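Local coordinates for citrate synthase (Thermotoga maritima, PDB 2P2W), which probably catalyses the condensation of oxaloacetate with acetyl-CoA and water to give citrate and free CoA in the tricarboxylic acid cycle, at residues 146-151 with 164-169; 41-46 with 65-70. All blocks are in the same frame, centred on the assembly; numbering follows the deposited sequence.

How the contacts relate
From the N terminus, past a small antiparallel sheet and helix 33-39, the chain enters helix 42-51. Contact 2 joins the start of that helix to the end of helix 57-69, closing a loop of 18 residues. The chain then passes through several helices, among them 110-133, before contact 1 closes a second loop, of 12 residues, between helices 147-156 and 163-173. The two closures follow one another in series, so they neither nest nor cross. Their centres nevertheless lie about 11 Å apart, and two glutamates tie them together: Glu-43 OE2 accepts from N of His-147, joining the starts of helices 42-51 and 147-156, while Glu-167 OE2 links helix 163-173 to N of Phe-42.

Contact 1: 146-151 with 164-169; sequences SHVENF and RLLESA
Val-148 meets Leu-166 and Glu-167 where the start of helix 147-156, closed by a capping box of Ser-146 and Glu-149, packs on helix 163-173; the segment axes run at 122° to each other and come within 9.7 Å. In the tight part Val-148 packs between an apolar side and the Glu-167 side chain. With CG1 anti to the backbone N (chi1 -178°), it spreads its two methyls over these partners. CG1 lies 4.0 Å from Leu-166 CD2, while Val-148 CG2 rests 3.6 Å from OE2 of Glu-167. The same Leu-166 methyl serves a second neighbour: it sits at the edge of the Phe-151 ring, near the ring plane, with CD2 of Leu-166 4.2 Å from CD2 of Phe-151. These three hydrophobic side chains are buried, and Pro-123 and Leu-126 of helix 110-133 also touch Phe-151.

The loose side lies at Ser-146 and Glu-149, which make no direct contact with 164-169. In their capping box, OG of Ser-146 accepts from N of Glu-149, and OE1 of Glu-149 takes N of Ser-146 on its anti side in an almost straight bond of 3.1 Å. A water spans the gap, accepting from Ser-146 OG and Val-148 N. Glu-167, bent at chi2 (140°), joins the two sides. Its OE2 serves two helix starts, directly at helix 42-51, where it accepts from N of Phe-42 and the helix dipole may favour its negative charge, and through the water at helix 147-156. That water donates to OE2 of Glu-167 over 2.8 Å.

Contact 2: 41-46 with 65-70; sequences TFEETA and RKMADY
Met-67 carries this contact, reaching from the last turn of helix 57-69 to Phe-42 and Glu-43 on the first turn of helix 42-51. The two helices follow each other in a helix-loop-helix unit, and the small interface of 120 Å² joins the start of one to the end of the other.

Along 65-70, the side chains of Arg-65 and Lys-66 come first and stay clear of 41-46. Met-67 then turns inward. After an extended run through chi2, its chain bends at chi3 (66°), separating the roles of its last two atoms. The sulfur SD lies 3.7 Å from CG of Glu-43, the two side chains crossing at a slant. The terminal methyl goes on to the aromatic ring, where CE of Met-67 approaches CE1 of Phe-42 obliquely at 4.3 Å. All three of these residues are buried. At the end of the walk comes Tyr-70, whose OH is hydrogen-bonded to OE2 of Glu-113 on helix 110-133, the same oxygen that forms a salt bridge with NZ of Lys-66.

On the facing helix, the bend of Glu-43 at chi2 (99°) lets it offer its aliphatic part to the sulfur while its OE2 accepts from N of His-147, at the start of helix 147-156. A carboxylate is thereby kept in a buried setting with a polar partner. One residue before helix 42-51, Thr-41 is its N-cap, with OG1 of Thr-41 accepting from N of Glu-44 at 3.2 Å.

Contact 1: 146-151 with 164-169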
ATOM      1  N   SER A 146      -4.490  11.164 -28.641  1.00 20.97           N
ATOM      2  CA  SER A 146      -4.969  10.031 -27.846  1.00 22.58           C
ATOM      3  C   SER A 146      -4.152   9.927 -26.560  1.00 21.28           C
ATOM      4  O   SER A 146      -3.134  10.601 -26.414  1.00 20.18           O
ATOM      5  CB  SER A 146      -4.839   8.727 -28.639  1.00 23.82           C
ATOM      6  OG  SER A 146      -3.494   8.273 -28.660  1.00 28.07           O
ATOM      7  N   HIS A 147      -4.607   9.085 -25.633  1.00 21.00           N
ATOM      8  CA  HIS A 147      -3.927   8.887 -24.349  1.00 19.31           C
ATOM      9  C   HIS A 147      -2.437   8.558 -24.508  1.00 19.52           C
ATOM     10  O   HIS A 147      -1.586   9.179 -23.867  1.00 19.57           O
ATOM     11  CB  HIS A 147      -4.624   7.765 -23.567  1.00 19.83           C
ATOM     12  CG  HIS A 147      -4.192   7.650 -22.135  1.00 20.88           C
ATOM     13  ND1 HIS A 147      -4.418   8.642 -21.203  1.00 21.37           N
ATOM     14  CD2 HIS A 147      -3.573   6.645 -21.469  1.00 21.44           C
ATOM     15  CE1 HIS A 147      -3.960   8.251 -20.025  1.00 21.18           C
ATOM     16  NE2 HIS A 147      -3.443   7.044 -20.160  1.00 20.16           N
ATOM     17  N   VAL A 148      -2.125   7.584 -25.358  1.00 18.15           N
ATOM     18  CA  VAL A 148      -0.738   7.170 -25.575  1.00 19.19           C
ATOM     19  C   VAL A 148       0.031   8.161 -26.460  1.00 19.57           C
ATOM     20  O   VAL A 148       1.183   8.487 -26.172  1.00 19.25           O
ATOM     21  CB  VAL A 148      -0.681   5.752 -26.190  1.00 18.31           C
ATOM     22  CG1 VAL A 148       0.765   5.313 -26.379  1.00 18.90           C
ATOM     23  CG2 VAL A 148      -1.414   4.769 -25.284  1.00 17.38           C
ATOM     24  N   GLU A 149      -0.598   8.635 -27.533  1.00 20.39           N
ATOM     25  CA  GLU A 149       0.044   9.614 -28.416  1.00 21.96           C
ATOM     26  C   GLU A 149       0.473  10.809 -27.578  1.00 20.64           C
ATOM     27  O   GLU A 149       1.596  11.304 -27.686  1.00 19.85           O
ATOM     28  CB  GLU A 149      -0.939  10.127 -29.474  1.00 24.42           C
ATOM     29  CG  GLU A 149      -1.067   9.285 -30.714  1.00 30.91           C
ATOM     30  CD  GLU A 149      -2.081   9.859 -31.689  1.00 33.42           C
ATOM     31  OE1 GLU A 149      -2.939  10.675 -31.264  1.00 29.44           O
ATOM     32  OE2 GLU A 149      -2.029   9.484 -32.879  1.00 37.41           O
ATOM     33  N   ASN A 150      -0.450  11.275 -26.745  1.00 19.64           N
ATOM     34  CA  ASN A 150      -0.194  12.427 -25.901  1.00 18.96           C
ATOM     35  C   ASN A 150       0.928  12.214 -24.898  1.00 19.53           C
ATOM     36  O   ASN A 150       1.693  13.139 -24.605  1.00 18.65           O
ATOM     37  CB  ASN A 150      -1.454  12.830 -25.149  1.00 19.65           C
ATOM     38  CG  ASN A 150      -1.219  14.022 -24.257  1.00 21.99           C
ATOM     39  OD1 ASN A 150      -0.990  15.138 -24.728  1.00 21.11           O
ATOM     40  ND2 ASN A 150      -1.298  13.797 -22.951  1.00 18.85           N
ATOM     41  N   PHE A 151       1.016  11.008 -24.348  1.00 18.45           N
ATOM     42  CA  PHE A 151       2.073  10.725 -23.389  1.00 19.26           C
ATOM     43  C   PHE A 151       3.412  10.882 -24.093  1.00 20.02           C
ATOM     44  O   PHE A 151       4.320  11.550 -23.596  1.00 19.16           O
ATOM     45  CB  PHE A 151       1.940   9.305 -22.837  1.00 20.31           C
ATOM     46  CG  PHE A 151       3.090   8.888 -21.965  1.00 20.53           C
ATOM     47  CD1 PHE A 151       3.570   9.736 -20.972  1.00 20.97           C
ATOM     48  CD2 PHE A 151       3.694   7.646 -22.136  1.00 23.90           C
ATOM     49  CE1 PHE A 151       4.638   9.356 -20.158  1.00 23.14           C
ATOM     50  CE2 PHE A 151       4.765   7.253 -21.327  1.00 23.24           C
ATOM     51  CZ  PHE A 151       5.236   8.111 -20.336  1.00 24.57           C
ATOM     52  N   ARG A 164       2.505   3.022 -31.634  1.00 23.08           N
ATOM     53  CA  ARG A 164       1.667   1.831 -31.746  1.00 23.68           C
ATOM     54  C   ARG A 164       2.201   0.669 -30.899  1.00 21.33           C
ATOM     55  O   ARG A 164       1.453  -0.094 -30.301  1.00 19.33           O
ATOM     56  CB  ARG A 164       1.616   1.419 -33.218  1.00 27.02           C
ATOM     57  CG  ARG A 164       0.891   2.449 -34.085  1.00 33.37           C
ATOM     58  CD  ARG A 164       0.617   1.919 -35.497  1.00 39.01           C
ATOM     59  NE  ARG A 164       0.075   2.981 -36.350  1.00 44.68           N
ATOM     60  CZ  ARG A 164      -1.263   3.125 -36.380  1.00 47.18           C
ATOM     61  NH1 ARG A 164      -2.033   2.334 -35.654  1.00 47.15           N
ATOM     62  NH2 ARG A 164      -1.808   4.074 -37.147  1.00 49.05           N
ATOM     63  N   LEU A 165       3.524   0.527 -30.879  1.00 20.95           N
ATOM     64  CA  LEU A 165       4.162  -0.551 -30.130  1.00 19.78           C
ATOM     65  C   LEU A 165       3.964  -0.314 -28.631  1.00 20.59           C
ATOM     66  O   LEU A 165       3.677  -1.246 -27.876  1.00 19.53           O
ATOM     67  CB  LEU A 165       5.655  -0.615 -30.471  1.00 21.80           C
ATOM     68  CG  LEU A 165       5.992  -0.648 -31.970  1.00 24.05           C
ATOM     69  CD1 LEU A 165       7.499  -0.806 -32.148  1.00 24.42           C
ATOM     70  CD2 LEU A 165       5.238  -1.783 -32.655  1.00 23.06           C
ATOM     71  N   LEU A 166       4.119   0.936 -28.205  1.00 19.03           N
ATOM     72  CA  LEU A 166       3.936   1.289 -26.802  1.00 20.00           C
ATOM     73  C   LEU A 166       2.490   1.043 -26.380  1.00 19.98           C
ATOM     74  O   LEU A 166       2.233   0.549 -25.284  1.00 21.16           O
ATOM     75  CB  LEU A 166       4.296   2.761 -26.563  1.00 19.19           C
ATOM     76  CG  LEU A 166       4.058   3.288 -25.142  1.00 20.54           C
ATOM     77  CD1 LEU A 166       4.835   2.442 -24.147  1.00 20.41           C
ATOM     78  CD2 LEU A 166       4.483   4.748 -25.044  1.00 19.93           C
ATOM     79  N   GLU A 167       1.546   1.380 -27.256  1.00 19.53           N
ATOM     80  CA  GLU A 167       0.134   1.183 -26.949  1.00 19.16           C
ATOM     81  C   GLU A 167      -0.182  -0.307 -26.764  1.00 19.03           C
ATOM     82  O   GLU A 167      -0.897  -0.687 -25.832  1.00 17.26           O
ATOM     83  CB  GLU A 167      -0.735   1.789 -28.058  1.00 20.42           C
ATOM     84  CG  GLU A 167      -2.233   1.668 -27.821  1.00 21.23           C
ATOM     85  CD  GLU A 167      -2.983   2.928 -28.228  1.00 25.45           C
ATOM     86  OE1 GLU A 167      -2.656   3.502 -29.289  1.00 25.36           O
ATOM     87  OE2 GLU A 167      -3.903   3.340 -27.492  1.00 22.59           O
ATOM     88  N   SER A 168       0.348  -1.152 -27.648  1.00 17.57           N
ATOM     89  CA  SER A 168       0.121  -2.592 -27.528  1.00 18.23           C
ATOM     90  C   SER A 168       0.675  -3.070 -26.186  1.00 18.52           C
ATOM     91  O   SER A 168       0.056  -3.884 -25.502  1.00 18.93           O
ATOM     92  CB  SER A 168       0.818  -3.354 -28.664  1.00 19.71           C
ATOM     93  OG  SER A 168       0.183  -3.125 -29.908  1.00 20.05           O
ATOM     94  N   ALA A 169       1.844  -2.554 -25.813  1.00 18.10           N
ATOM     95  CA  ALA A 169       2.476  -2.928 -24.549  1.00 17.90           C
ATOM     96  C   ALA A 169       1.597  -2.559 -23.358  1.00 18.10           C
ATOM     97  O   ALA A 169       1.423  -3.360 -22.435  1.00 18.48           O
ATOM     98  CB  ALA A 169       3.839  -2.253 -24.422  1.00 17.29           C
TER
HETATM   99  O   HOH W   1      -4.172   6.017 -26.604  1.00 20.35           O

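Contact 2: 41-46 with 65-70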
ATOM      1  N   THR A  41      -7.096  -0.152 -28.538  1.00 19.77           N
ATOM      2  CA  THR A  41      -6.349   1.038 -28.146  1.00 19.67           C
ATOM      3  C   THR A  41      -6.449   1.124 -26.628  1.00 20.37           C
ATOM      4  O   THR A  41      -7.246   0.413 -26.015  1.00 19.21           O
ATOM      5  CB  THR A  41      -6.972   2.322 -28.731  1.00 19.92           C
ATOM      6  OG1 THR A  41      -8.326   2.435 -28.275  1.00 20.36           O
ATOM      7  CG2 THR A  41      -6.953   2.290 -30.252  1.00 21.30           C
ATOM      8  N   PHE A  42      -5.651   1.997 -26.023  1.00 20.68           N
ATOM      9  CA  PHE A  42      -5.675   2.149 -24.574  1.00 20.06           C
ATOM     10  C   PHE A  42      -7.086   2.469 -24.087  1.00 20.46           C
ATOM     11  O   PHE A  42      -7.620   1.778 -23.221  1.00 20.06           O
ATOM     12  CB  PHE A  42      -4.726   3.269 -24.139  1.00 19.69           C
ATOM     13  CG  PHE A  42      -4.437   3.286 -22.660  1.00 20.16           C
ATOM     14  CD1 PHE A  42      -5.381   3.771 -21.756  1.00 18.88           C
ATOM     15  CD2 PHE A  42      -3.213   2.833 -22.171  1.00 19.43           C
ATOM     16  CE1 PHE A  42      -5.108   3.807 -20.386  1.00 20.34           C
ATOM     17  CE2 PHE A  42      -2.927   2.864 -20.802  1.00 19.10           C
ATOM     18  CZ  PHE A  42      -3.874   3.352 -19.906  1.00 19.55           C
ATOM     19  N   GLU A  43      -7.685   3.518 -24.645  1.00 19.93           N
ATOM     20  CA  GLU A  43      -9.021   3.925 -24.236  1.00 19.56           C
ATOM     21  C   GLU A  43     -10.097   2.871 -24.464  1.00 19.45           C
ATOM     22  O   GLU A  43     -10.969   2.689 -23.616  1.00 20.74           O
ATOM     23  CB  GLU A  43      -9.425   5.229 -24.932  1.00 19.91           C
ATOM     24  CG  GLU A  43      -8.580   6.427 -24.533  1.00 19.19           C
ATOM     25  CD  GLU A  43      -7.484   6.745 -25.532  1.00 19.51           C
ATOM     26  OE1 GLU A  43      -6.931   5.805 -26.143  1.00 19.06           O
ATOM     27  OE2 GLU A  43      -7.167   7.940 -25.697  1.00 19.47           O
ATOM     28  N   GLU A  44     -10.048   2.177 -25.598  1.00 18.26           N
ATOM     29  CA  GLU A  44     -11.058   1.156 -25.875  1.00 19.37           C
ATOM     30  C   GLU A  44     -10.972  -0.037 -24.927  1.00 19.89           C
ATOM     31  O   GLU A  44     -11.993  -0.532 -24.446  1.00 20.10           O
ATOM     32  CB  GLU A  44     -10.957   0.658 -27.322  1.00 20.38           C
ATOM     33  CG  GLU A  44     -12.118  -0.246 -27.718  1.00 21.55           C
ATOM     34  CD  GLU A  44     -11.963  -0.844 -29.102  1.00 24.26           C
ATOM     35  OE1 GLU A  44     -11.035  -1.655 -29.306  1.00 24.27           O
ATOM     36  OE2 GLU A  44     -12.773  -0.498 -29.988  1.00 23.46           O
ATOM     37  N   THR A  45      -9.759  -0.512 -24.655  1.00 19.16           N
ATOM     38  CA  THR A  45      -9.617  -1.647 -23.754  1.00 18.71           C
ATOM     39  C   THR A  45      -9.909  -1.239 -22.309  1.00 18.33           C
ATOM     40  O   THR A  45     -10.478  -2.014 -21.545  1.00 18.94           O
ATOM     41  CB  THR A  45      -8.214  -2.275 -23.859  1.00 19.08           C
ATOM     42  OG1 THR A  45      -8.054  -2.847 -25.167  1.00 20.14           O
ATOM     43  CG2 THR A  45      -8.041  -3.376 -22.804  1.00 18.74           C
ATOM     44  N   ALA A  46      -9.537  -0.016 -21.943  1.00 17.50           N
ATOM     45  CA  ALA A  46      -9.795   0.470 -20.589  1.00 18.96           C
ATOM     46  C   ALA A  46     -11.306   0.570 -20.399  1.00 19.60           C
ATOM     47  O   ALA A  46     -11.844   0.224 -19.345  1.00 18.35           O
ATOM     48  CB  ALA A  46      -9.144   1.830 -20.384  1.00 17.74           C
ATOM     49  N   ARG A  65     -12.795  11.668 -25.334  1.00 20.71           N
ATOM     50  CA  ARG A  65     -12.816  13.091 -25.011  1.00 19.82           C
ATOM     51  C   ARG A  65     -12.825  13.290 -23.495  1.00 20.16           C
ATOM     52  O   ARG A  65     -12.263  14.261 -22.988  1.00 19.86           O
ATOM     53  CB  ARG A  65     -14.038  13.776 -25.633  1.00 21.22           C
ATOM     54  CG  ARG A  65     -13.974  13.899 -27.152  1.00 21.50           C
ATOM     55  CD  ARG A  65     -14.819  15.072 -27.631  1.00 27.18           C
ATOM     56  NE  ARG A  65     -16.223  14.927 -27.268  1.00 30.12           N
ATOM     57  CZ  ARG A  65     -17.152  14.405 -28.063  1.00 34.38           C
ATOM     58  NH1 ARG A  65     -16.826  13.977 -29.276  1.00 34.82           N
ATOM     59  NH2 ARG A  65     -18.406  14.305 -27.643  1.00 35.89           N
ATOM     60  N   LYS A  66     -13.462  12.365 -22.780  1.00 20.32           N
ATOM     61  CA  LYS A  66     -13.534  12.434 -21.322  1.00 20.14           C
ATOM     62  C   LYS A  66     -12.144  12.264 -20.716  1.00 20.33           C
ATOM     63  O   LYS A  66     -11.700  13.085 -19.906  1.00 19.96           O
ATOM     64  CB  LYS A  66     -14.457  11.337 -20.777  1.00 22.57           C
ATOM     65  CG  LYS A  66     -14.493  11.269 -19.252  1.00 22.93           C
ATOM     66  CD  LYS A  66     -15.489  10.232 -18.750  1.00 27.64           C
ATOM     67  CE  LYS A  66     -16.914  10.738 -18.863  1.00 30.52           C
ATOM     68  NZ  LYS A  66     -17.336  11.397 -17.594  1.00 34.50           N
ATOM     69  N   MET A  67     -11.458  11.189 -21.096  1.00 18.85           N
ATOM     70  CA  MET A  67     -10.120  10.959 -20.571  1.00 19.47           C
ATOM     71  C   MET A  67      -9.203  12.121 -20.941  1.00 19.37           C
ATOM     72  O   MET A  67      -8.406  12.572 -20.121  1.00 18.79           O
ATOM     73  CB  MET A  67      -9.549   9.638 -21.098  1.00 19.17           C
ATOM     74  CG  MET A  67     -10.241   8.410 -20.516  1.00 21.51           C
ATOM     75  SD  MET A  67      -9.401   6.866 -20.924  1.00 22.54           S
ATOM     76  CE  MET A  67      -7.871   7.078 -20.018  1.00 21.56           C
ATOM     77  N   ALA A  68      -9.334  12.619 -22.166  1.00 19.15           N
ATOM     78  CA  ALA A  68      -8.501  13.729 -22.625  1.00 20.35           C
ATOM     79  C   ALA A  68      -8.763  15.010 -21.829  1.00 21.15           C
ATOM     80  O   ALA A  68      -7.885  15.864 -21.694  1.00 22.22           O
ATOM     81  CB  ALA A  68      -8.742  13.981 -24.111  1.00 21.06           C
ATOM     82  N   ASP A  69      -9.972  15.137 -21.297  1.00 19.46           N
ATOM     83  CA  ASP A  69     -10.352  16.312 -20.526  1.00 20.30           C
ATOM     84  C   ASP A  69      -9.889  16.191 -19.058  1.00 21.20           C
ATOM     85  O   ASP A  69      -9.963  17.155 -18.298  1.00 22.70           O
ATOM     86  CB  ASP A  69     -11.875  16.486 -20.610  1.00 19.93           C
ATOM     87  CG  ASP A  69     -12.335  17.892 -20.269  1.00 20.92           C
ATOM     88  OD1 ASP A  69     -11.671  18.865 -20.692  1.00 19.21           O
ATOM     89  OD2 ASP A  69     -13.381  18.024 -19.597  1.00 20.47           O
ATOM     90  N   TYR A  70      -9.398  15.012 -18.680  1.00 20.88           N
ATOM     91  CA  TYR A  70      -8.933  14.755 -17.311  1.00 23.06           C
ATOM     92  C   TYR A  70      -7.410  14.682 -17.147  1.00 22.71           C
ATOM     93  O   TYR A  70      -6.918  14.238 -16.104  1.00 21.08           O
ATOM     94  CB  TYR A  70      -9.506  13.434 -16.789  1.00 24.39           C
ATOM     95  CG  TYR A  70     -10.984  13.421 -16.485  1.00 26.52           C
ATOM     96  CD1 TYR A  70     -11.622  14.546 -15.962  1.00 29.41           C
ATOM     97  CD2 TYR A  70     -11.732  12.253 -16.642  1.00 27.80           C
ATOM     98  CE1 TYR A  70     -12.970  14.504 -15.598  1.00 32.52           C
ATOM     99  CE2 TYR A  70     -13.074  12.199 -16.282  1.00 29.20           C
ATOM    100  CZ  TYR A  70     -13.687  13.326 -15.760  1.00 32.42           C
ATOM    101  OH  TYR A  70     -15.013  13.274 -15.392  1.00 36.09           O
TER